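Long-range contacts in putative glycoside hydrolase (Parabacteroides distasonis ATCC 8503, PDB 3GYC), which is probably a glycoside hydrolase, with a cellulase-like TIM-barrel domain inferred to cleave glycosidic bonds in carbohydrate substrates: residues Tyr155-Asn160 with Pro207-Phe212; Leu228-His233 with Pro300-Glu305. All coordinates share one frame; numbering follows the deposited sequence.

Interaction 1. Residues Tyr155-Asn160 with Pro207-Phe212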
ATOM      1  N   TYR A 155       4.326   3.580  10.312  1.00 12.71           N
ATOM      2  CA  TYR A 155       2.919   3.487  10.627  1.00 11.58           C
ATOM      3  C   TYR A 155       2.502   2.039  10.585  1.00 10.93           C
ATOM      4  O   TYR A 155       3.213   1.201  10.049  1.00 10.53           O
ATOM      5  CB  TYR A 155       2.053   4.309   9.649  1.00 12.75           C
ATOM      6  CG  TYR A 155       2.007   3.839   8.204  1.00 14.35           C
ATOM      7  CD1 TYR A 155       1.157   2.820   7.830  1.00 15.95           C
ATOM      8  CD2 TYR A 155       2.790   4.426   7.209  1.00 15.21           C
ATOM      9  CE1 TYR A 155       1.077   2.378   6.503  1.00 17.62           C
ATOM     10  CE2 TYR A 155       2.742   3.961   5.876  1.00 16.86           C
ATOM     11  CZ  TYR A 155       1.865   2.961   5.537  1.00 16.93           C
ATOM     12  OH  TYR A 155       1.725   2.492   4.269  1.00 20.21           O
ATOM     13  N   VAL A 156       1.319   1.754  11.142  1.00 11.22           N
ATOM     14  CA  VAL A 156       0.781   0.412  11.131  1.00 11.29           C
ATOM     15  C   VAL A 156      -0.617   0.491  10.596  1.00 10.97           C
ATOM     16  O   VAL A 156      -1.482   1.150  11.193  1.00 11.64           O
ATOM     17  CB  VAL A 156       0.769  -0.240  12.545  1.00 11.58           C
ATOM     18  CG1 VAL A 156       0.066  -1.642  12.518  1.00 10.85           C
ATOM     19  CG2 VAL A 156       2.187  -0.302  13.086  1.00 11.41           C
ATOM     20  N   ASP A 157      -0.839  -0.245   9.519  1.00 11.99           N
ATOM     21  CA  ASP A 157      -2.134  -0.367   8.823  1.00 12.45           C
ATOM     22  C   ASP A 157      -2.657  -1.767   9.095  1.00 13.10           C
ATOM     23  O   ASP A 157      -2.015  -2.753   8.718  1.00 13.26           O
ATOM     24  CB  ASP A 157      -1.916  -0.107   7.321  1.00 13.83           C
ATOM     25  CG  ASP A 157      -3.080  -0.574   6.431  1.00 15.32           C
ATOM     26  OD1 ASP A 157      -4.231  -0.792   6.918  1.00 14.36           O
ATOM     27  OD2 ASP A 157      -2.807  -0.737   5.210  1.00 15.06           O
ATOM     28  N   LEU A 158      -3.834  -1.868   9.692  1.00 12.11           N
ATOM     29  CA  LEU A 158      -4.360  -3.183  10.084  1.00 13.82           C
ATOM     30  C   LEU A 158      -4.880  -4.030   8.964  1.00 13.85           C
ATOM     31  O   LEU A 158      -5.098  -5.220   9.171  1.00 15.13           O
ATOM     32  CB  LEU A 158      -5.405  -3.080  11.224  1.00 13.20           C
ATOM     33  CG  LEU A 158      -4.782  -2.968  12.624  1.00 15.11           C
ATOM     34  CD1 LEU A 158      -3.979  -1.712  12.765  1.00 15.38           C
ATOM     35  CD2 LEU A 158      -5.857  -3.021  13.732  1.00 14.03           C
ATOM     36  N   CYS A 159      -5.118  -3.446   7.792  1.00 15.04           N
ATOM     37  CA  CYS A 159      -5.540  -4.240   6.652  1.00 14.97           C
ATOM     38  C   CYS A 159      -5.559  -3.487   5.336  1.00 15.70           C
ATOM     39  O   CYS A 159      -6.253  -2.469   5.219  1.00 15.73           O
ATOM     40  CB  CYS A 159      -6.965  -4.763   6.889  1.00 16.90           C
ATOM     41  SG  CYS A 159      -7.378  -6.004   5.669  1.00 17.62           S
ATOM     42  N   ASN A 160      -4.803  -3.992   4.349  1.00 15.45           N
ATOM     43  CA  ASN A 160      -4.847  -3.474   2.995  1.00 15.08           C
ATOM     44  C   ASN A 160      -6.259  -3.431   2.450  1.00 16.27           C
ATOM     45  O   ASN A 160      -6.956  -4.444   2.471  1.00 15.57           O
ATOM     46  CB  ASN A 160      -4.040  -4.366   2.066  1.00 16.09           C
ATOM     47  CG  ASN A 160      -4.162  -3.954   0.609  1.00 17.58           C
ATOM     48  OD1 ASN A 160      -3.578  -2.938   0.181  1.00 16.68           O
ATOM     49  ND2 ASN A 160      -4.910  -4.750  -0.176  1.00 16.12           N
ATOM     50  N   PRO A 207       1.323   5.808  14.785  1.00 15.19           N
ATOM     51  CA  PRO A 207       0.222   6.135  13.883  1.00 15.10           C
ATOM     52  C   PRO A 207      -0.438   4.861  13.381  1.00 14.19           C
ATOM     53  O   PRO A 207       0.229   4.007  12.785  1.00 15.46           O
ATOM     54  CB  PRO A 207       0.883   6.896  12.731  1.00 15.23           C
ATOM     55  CG  PRO A 207       2.236   7.225  13.187  1.00 15.94           C
ATOM     56  CD  PRO A 207       2.616   6.308  14.300  1.00 15.96           C
ATOM     57  N   PHE A 208      -1.729   4.728  13.640  1.00 13.90           N
ATOM     58  CA  PHE A 208      -2.519   3.573  13.216  1.00 11.90           C
ATOM     59  C   PHE A 208      -3.614   3.971  12.258  1.00 12.29           C
ATOM     60  O   PHE A 208      -4.208   5.041  12.377  1.00 12.68           O
ATOM     61  CB  PHE A 208      -3.180   2.899  14.412  1.00 12.16           C
ATOM     62  CG  PHE A 208      -2.208   2.194  15.334  1.00 10.92           C
ATOM     63  CD1 PHE A 208      -1.594   1.006  14.936  1.00 11.77           C
ATOM     64  CD2 PHE A 208      -1.953   2.679  16.591  1.00 11.38           C
ATOM     65  CE1 PHE A 208      -0.708   0.330  15.778  1.00 10.32           C
ATOM     66  CE2 PHE A 208      -1.064   2.023  17.428  1.00 11.77           C
ATOM     67  CZ  PHE A 208      -0.429   0.847  16.999  1.00 11.31           C
ATOM     68  N   LEU A 209      -3.918   3.071  11.334  1.00 13.62           N
ATOM     69  CA  LEU A 209      -4.979   3.279  10.356  1.00 14.51           C
ATOM     70  C   LEU A 209      -5.404   1.954   9.741  1.00 14.09           C
ATOM     71  O   LEU A 209      -4.875   0.914  10.103  1.00 12.83           O
ATOM     72  CB  LEU A 209      -4.447   4.153   9.209  1.00 15.81           C
ATOM     73  CG  LEU A 209      -3.463   3.459   8.251  1.00 17.17           C
ATOM     74  CD1 LEU A 209      -3.592   4.044   6.862  1.00 18.39           C
ATOM     75  CD2 LEU A 209      -2.034   3.500   8.817  1.00 18.26           C
ATOM     76  N   TYR A 210      -6.382   2.026   8.831  1.00 13.09           N
ATOM     77  CA  TYR A 210      -6.734   0.955   7.915  1.00 13.25           C
ATOM     78  C   TYR A 210      -6.710   1.637   6.544  1.00 14.08           C
ATOM     79  O   TYR A 210      -7.145   2.800   6.432  1.00 15.51           O
ATOM     80  CB  TYR A 210      -8.108   0.384   8.153  1.00 12.58           C
ATOM     81  CG  TYR A 210      -8.294  -0.578   9.310  1.00 12.56           C
ATOM     82  CD1 TYR A 210      -8.230  -0.156  10.620  1.00 13.05           C
ATOM     83  CD2 TYR A 210      -8.657  -1.907   9.074  1.00 13.28           C
ATOM     84  CE1 TYR A 210      -8.480  -1.038  11.689  1.00 13.81           C
ATOM     85  CE2 TYR A 210      -8.901  -2.785  10.118  1.00 13.32           C
ATOM     86  CZ  TYR A 210      -8.819  -2.350  11.418  1.00 13.67           C
ATOM     87  OH  TYR A 210      -9.056  -3.222  12.442  1.00 13.06           O
ATOM     88  N   SER A 211      -6.187   0.962   5.514  1.00 13.50           N
ATOM     89  CA  SER A 211      -6.087   1.565   4.183  1.00 14.64           C
ATOM     90  C   SER A 211      -7.294   1.210   3.316  1.00 15.87           C
ATOM     91  O   SER A 211      -7.839   0.118   3.406  1.00 16.09           O
ATOM     92  CB  SER A 211      -4.790   1.173   3.475  1.00 14.92           C
ATOM     93  OG  SER A 211      -4.668  -0.218   3.259  1.00 13.91           O
ATOM     94  N   PHE A 212      -7.680   2.167   2.479  1.00 17.31           N
ATOM     95  CA  PHE A 212      -8.850   2.078   1.649  1.00 17.46           C
ATOM     96  C   PHE A 212      -8.616   2.348   0.148  1.00 18.45           C
ATOM     97  O   PHE A 212      -7.672   3.049  -0.233  1.00 17.27           O
ATOM     98  CB  PHE A 212      -9.874   3.095   2.135  1.00 17.92           C
ATOM     99  CG  PHE A 212     -10.159   3.057   3.626  1.00 17.98           C
ATOM    100  CD1 PHE A 212     -10.326   1.865   4.305  1.00 17.23           C
ATOM    101  CD2 PHE A 212     -10.371   4.247   4.315  1.00 18.65           C
ATOM    102  CE1 PHE A 212     -10.604   1.848   5.644  1.00 16.61           C
ATOM    103  CE2 PHE A 212     -10.671   4.243   5.658  1.00 17.94           C
ATOM    104  CZ  PHE A 212     -10.788   3.036   6.326  1.00 17.78           C
TER

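Interaction 2. Residues Leu228-His233 with Pro300-Glu305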
ATOM      1  N   LEU A 228      -8.630   7.387  12.927  1.00 14.76           N
ATOM      2  CA  LEU A 228      -7.540   7.098  11.992  1.00 14.12           C
ATOM      3  C   LEU A 228      -6.507   8.212  12.145  1.00 14.28           C
ATOM      4  O   LEU A 228      -6.865   9.386  12.166  1.00 13.97           O
ATOM      5  CB  LEU A 228      -8.049   7.075  10.564  1.00 14.37           C
ATOM      6  CG  LEU A 228      -9.111   6.017  10.258  1.00 14.71           C
ATOM      7  CD1 LEU A 228      -9.696   6.203   8.862  1.00 14.82           C
ATOM      8  CD2 LEU A 228      -8.550   4.622  10.445  1.00 12.88           C
ATOM      9  N   ASP A 229      -5.240   7.849  12.280  1.00 14.23           N
ATOM     10  CA  ASP A 229      -4.149   8.839  12.465  1.00 13.45           C
ATOM     11  C   ASP A 229      -3.664   9.427  11.128  1.00 13.73           C
ATOM     12  O   ASP A 229      -2.992  10.463  11.097  1.00 14.64           O
ATOM     13  CB  ASP A 229      -2.970   8.190  13.200  1.00 14.28           C
ATOM     14  CG  ASP A 229      -3.277   7.855  14.672  1.00 16.61           C
ATOM     15  OD1 ASP A 229      -4.092   8.605  15.298  1.00 18.02           O
ATOM     16  OD2 ASP A 229      -2.689   6.862  15.244  1.00 15.51           O
ATOM     17  N   LEU A 230      -3.936   8.698  10.046  1.00 14.23           N
ATOM     18  CA  LEU A 230      -3.590   9.075   8.685  1.00 14.37           C
ATOM     19  C   LEU A 230      -4.489   8.324   7.706  1.00 13.21           C
ATOM     20  O   LEU A 230      -5.174   7.376   8.087  1.00 11.76           O
ATOM     21  CB  LEU A 230      -2.133   8.754   8.359  1.00 16.14           C
ATOM     22  CG  LEU A 230      -1.647   7.323   8.481  1.00 17.21           C
ATOM     23  CD1 LEU A 230      -0.723   6.888   7.325  1.00 18.20           C
ATOM     24  CD2 LEU A 230      -0.970   7.072   9.844  1.00 17.53           C
ATOM     25  N   TYR A 231      -4.490   8.727   6.447  1.00 12.81           N
ATOM     26  CA  TYR A 231      -5.249   8.008   5.463  1.00 14.36           C
ATOM     27  C   TYR A 231      -4.234   7.480   4.440  1.00 16.42           C
ATOM     28  O   TYR A 231      -3.339   8.228   3.990  1.00 15.44           O
ATOM     29  CB  TYR A 231      -6.317   8.861   4.722  1.00 13.99           C
ATOM     30  CG  TYR A 231      -7.249   9.708   5.543  1.00 13.72           C
ATOM     31  CD1 TYR A 231      -7.618   9.359   6.841  1.00 13.62           C
ATOM     32  CD2 TYR A 231      -7.833  10.854   4.985  1.00 14.36           C
ATOM     33  CE1 TYR A 231      -8.484  10.166   7.574  1.00 13.92           C
ATOM     34  CE2 TYR A 231      -8.719  11.636   5.699  1.00 13.79           C
ATOM     35  CZ  TYR A 231      -9.051  11.279   6.978  1.00 13.52           C
ATOM     36  OH  TYR A 231      -9.901  12.074   7.669  1.00 15.16           O
ATOM     37  N   GLU A 232      -4.346   6.193   4.112  1.00 17.68           N
ATOM     38  CA  GLU A 232      -3.520   5.569   3.077  1.00 18.32           C
ATOM     39  C   GLU A 232      -4.544   5.236   2.003  1.00 17.02           C
ATOM     40  O   GLU A 232      -5.283   4.294   2.163  1.00 19.20           O
ATOM     41  CB  GLU A 232      -2.760   4.347   3.614  1.00 19.94           C
ATOM     42  CG  GLU A 232      -1.443   4.007   2.836  1.00 23.93           C
ATOM     43  CD  GLU A 232      -1.583   3.039   1.665  1.00 26.18           C
ATOM     44  OE1 GLU A 232      -2.004   1.884   1.896  1.00 29.31           O
ATOM     45  OE2 GLU A 232      -1.201   3.383   0.522  1.00 27.99           O
ATOM     46  N   HIS A 233      -4.624   6.039   0.938  1.00 16.73           N
ATOM     47  CA  HIS A 233      -5.665   5.876  -0.044  1.00 15.28           C
ATOM     48  C   HIS A 233      -5.075   5.501  -1.387  1.00 15.93           C
ATOM     49  O   HIS A 233      -4.104   6.099  -1.841  1.00 15.67           O
ATOM     50  CB  HIS A 233      -6.543   7.119  -0.156  1.00 15.48           C
ATOM     51  CG  HIS A 233      -7.940   6.781  -0.565  1.00 15.86           C
ATOM     52  ND1 HIS A 233      -8.917   6.480   0.358  1.00 15.71           N
ATOM     53  CD2 HIS A 233      -8.483   6.562  -1.783  1.00 15.82           C
ATOM     54  CE1 HIS A 233     -10.024   6.143  -0.281  1.00 17.65           C
ATOM     55  NE2 HIS A 233      -9.784   6.176  -1.582  1.00 16.75           N
ATOM     56  N   PRO A 300      -2.892  13.497   7.669  1.00 13.93           N
ATOM     57  CA  PRO A 300      -1.875  13.328   6.641  1.00 13.50           C
ATOM     58  C   PRO A 300      -2.258  12.212   5.694  1.00 13.07           C
ATOM     59  O   PRO A 300      -3.012  11.323   6.061  1.00 14.39           O
ATOM     60  CB  PRO A 300      -0.609  12.983   7.410  1.00 15.04           C
ATOM     61  CG  PRO A 300      -1.026  12.601   8.761  1.00 15.72           C
ATOM     62  CD  PRO A 300      -2.402  13.144   9.012  1.00 14.68           C
ATOM     63  N   LEU A 301      -1.767  12.294   4.472  1.00 12.76           N
ATOM     64  CA  LEU A 301      -2.042  11.297   3.470  1.00 13.38           C
ATOM     65  C   LEU A 301      -0.817  10.520   3.060  1.00 12.16           C
ATOM     66  O   LEU A 301       0.299  11.053   2.994  1.00 10.96           O
ATOM     67  CB  LEU A 301      -2.621  11.956   2.216  1.00 13.82           C
ATOM     68  CG  LEU A 301      -4.029  12.497   2.324  1.00 15.69           C
ATOM     69  CD1 LEU A 301      -4.457  13.136   0.995  1.00 14.35           C
ATOM     70  CD2 LEU A 301      -4.974  11.385   2.749  1.00 17.02           C
ATOM     71  N   VAL A 302      -1.034   9.237   2.792  1.00 12.87           N
ATOM     72  CA  VAL A 302      -0.020   8.393   2.191  1.00 12.39           C
ATOM     73  C   VAL A 302      -0.708   7.655   1.032  1.00 12.52           C
ATOM     74  O   VAL A 302      -1.849   7.249   1.152  1.00 13.65           O
ATOM     75  CB  VAL A 302       0.618   7.333   3.190  1.00 13.10           C
ATOM     76  CG1 VAL A 302       1.563   6.370   2.419  1.00 11.88           C
ATOM     77  CG2 VAL A 302       1.371   8.013   4.341  1.00 10.81           C
ATOM     78  N   THR A 303      -0.026   7.485  -0.095  1.00 14.01           N
ATOM     79  CA  THR A 303      -0.540   6.688  -1.204  1.00 11.87           C
ATOM     80  C   THR A 303       0.602   5.785  -1.656  1.00 13.00           C
ATOM     81  O   THR A 303       1.688   6.278  -1.974  1.00 12.30           O
ATOM     82  CB  THR A 303      -1.119   7.557  -2.386  1.00 12.70           C
ATOM     83  OG1 THR A 303      -2.334   8.213  -1.977  1.00 12.13           O
ATOM     84  CG2 THR A 303      -1.437   6.670  -3.629  1.00 12.27           C
ATOM     85  N   THR A 304       0.388   4.453  -1.632  1.00 12.19           N
ATOM     86  CA  THR A 304       1.396   3.486  -2.066  1.00 13.18           C
ATOM     87  C   THR A 304       0.928   2.670  -3.271  1.00 13.18           C
ATOM     88  O   THR A 304       1.711   1.926  -3.850  1.00 14.68           O
ATOM     89  CB  THR A 304       1.789   2.505  -0.921  1.00 13.79           C
ATOM     90  OG1 THR A 304       0.657   1.701  -0.564  1.00 15.29           O
ATOM     91  CG2 THR A 304       2.326   3.284   0.310  1.00 13.23           C
ATOM     92  N   GLU A 305      -0.337   2.843  -3.682  1.00 14.99           N
ATOM     93  CA  GLU A 305      -0.889   2.140  -4.818  1.00 14.86           C
ATOM     94  C   GLU A 305      -1.541   3.193  -5.730  1.00 14.18           C
ATOM     95  O   GLU A 305      -2.512   3.822  -5.370  1.00 14.18           O
ATOM     96  CB  GLU A 305      -1.861   1.064  -4.340  1.00 16.22           C
ATOM     97  CG  GLU A 305      -1.223   0.035  -3.359  1.00 19.07           C
ATOM     98  CD  GLU A 305      -2.006  -1.301  -3.328  1.00 22.32           C
ATOM     99  OE1 GLU A 305      -2.386  -1.776  -4.414  1.00 23.87           O
ATOM    100  OE2 GLU A 305      -2.208  -1.903  -2.244  1.00 22.63           O
TER

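Interaction 1. Residues Tyr155-Asn160 with Pro207-Phe212
Leu209 leans over the neighbouring strand with its CG in the crowded position between the backbone N and the carbonyl carbon (chi1 73°). Its CD2 thereby comes within 3.4 Å of CD1 of Tyr155, the two side chains crossing obliquely, while Leu209 CG rests against the CB of Asp157. The parallel ladder beneath is defined by Val156 N to Pro207 O at 3.0 Å, Leu209 N to Val156 O, and Leu158 N to Leu209 O. On the other face of the sheet, Phe208 lies alongside Val156.

Beyond the ladder, Leu158 and Tyr210 make a CH-pi contact. Leu158 CB stands 3.6 Å from the centroid of the Tyr210 ring, 17° off the ring normal, and Leu158 CD2 lies near Tyr210 OH. Tyr210 OH itself is hydrogen-bonded to Ser195.

Ser211 binds both oxygens of the Asp157 carboxylate: its N donates to OD1 at 3.0 Å and its OG to OD2 at 2.7 Å. Cys159 N also gives its hydrogen to Asp157 OD1, at 2.9 Å, closing an Asx turn. All three donors approach from out of the carboxylate plane, and Ser113 OG adds a further bond to OD2. The buried, probably ionised carboxylate is thus well satisfied and ties together the two segments where the strands give way to loops.

Adjacent parallel strands joined through an intervening helix, here 186-200, are the beta-alpha-beta unit of the TIM barrel; the Asn160-Glu161 pair just past strand 153-157 resembles the Asn-Glu signature of clan GH-A glycosidases.

Interaction 2. Residues Leu228-His233 with Pro300-Glu305
Glu232 turns its carboxylate across to the loop that follows strand 301-303. Its CG is anti to the backbone N (chi1 -155°) and the chain bends at chi2 (-91°), which delivers OE2 to Thr304. There Glu232 OE2 accepts two hydrogen bonds, from Thr304 OG1 at 2.7 Å, above the carboxylate plane, and from Thr304 N at 2.9 Å, nearly along the C-O axis. The other oxygen, OE1, is bonded to His234 NE2, so both oxygens of this buried acid have partners.

The middle of the contact, around Glu232 and Val302, is closely packed. Tyr231 O accepts from Val302 N at 2.8 Å and His233 N donates to Val302 O at 3.0 Å, both nearly along the carbonyl axis. One residue on, Thr303 OG1 donates to His233 O in the carbonyl plane, at 2.8 Å, so a side chain continues the cross-strand bonding; Trp340 NE1 is a further partner of that hydroxyl. On one face, Leu301 CD2 meets Tyr231 CB at 3.5 Å, the two side chains crossing obliquely. On the other, the side chains of Leu230 and Val302 lie side by side, CD1 of Leu230 3.8 Å from CG2 of Val302.

Contact thins at both margins, at Asp229 and at Glu305, without opening to solvent, since every touching residue is buried. Pro300 O still takes a straight bond from Tyr231 N, but Asp229 offers Pro300 little more than its carbonyl oxygen, 3.4 Å from Pro300 CD, and its carboxylate leads away to salt bridges with Lys388 and Arg200.

Helix 384-390 covers the Asp229 margin, with Leu389 touching Leu230 and Pro300. Helix 276-297 packs against Tyr231 and Leu301 through Met290, and strand 340-343 continues the parallel sheet beyond 301-303, with Val341 against Val302.

Overall arrangement
The two contacts pair consecutive strands of one eight-stranded parallel barrel, and their centres lie 8 Å apart. Strands 208-209 and 231-232 meet between them: Phe208 N lies 2.8 Å from Asp229 OD2 and Phe212 N 3.2 Å from Glu232 O, both probable hydrogen bonds that help close the barrel. Interaction 1 carries Asn160 and interaction 2 carries Glu305 to the same end, where Asn160 OD1 and Glu305 OE2 are 3.0 Å apart. Arg55 bonds to both, which probably stabilises the negative charge of Glu305. Gathering such groups at the C-terminal strand ends is consistent with the active-site location in TIM-barrel glycosidases.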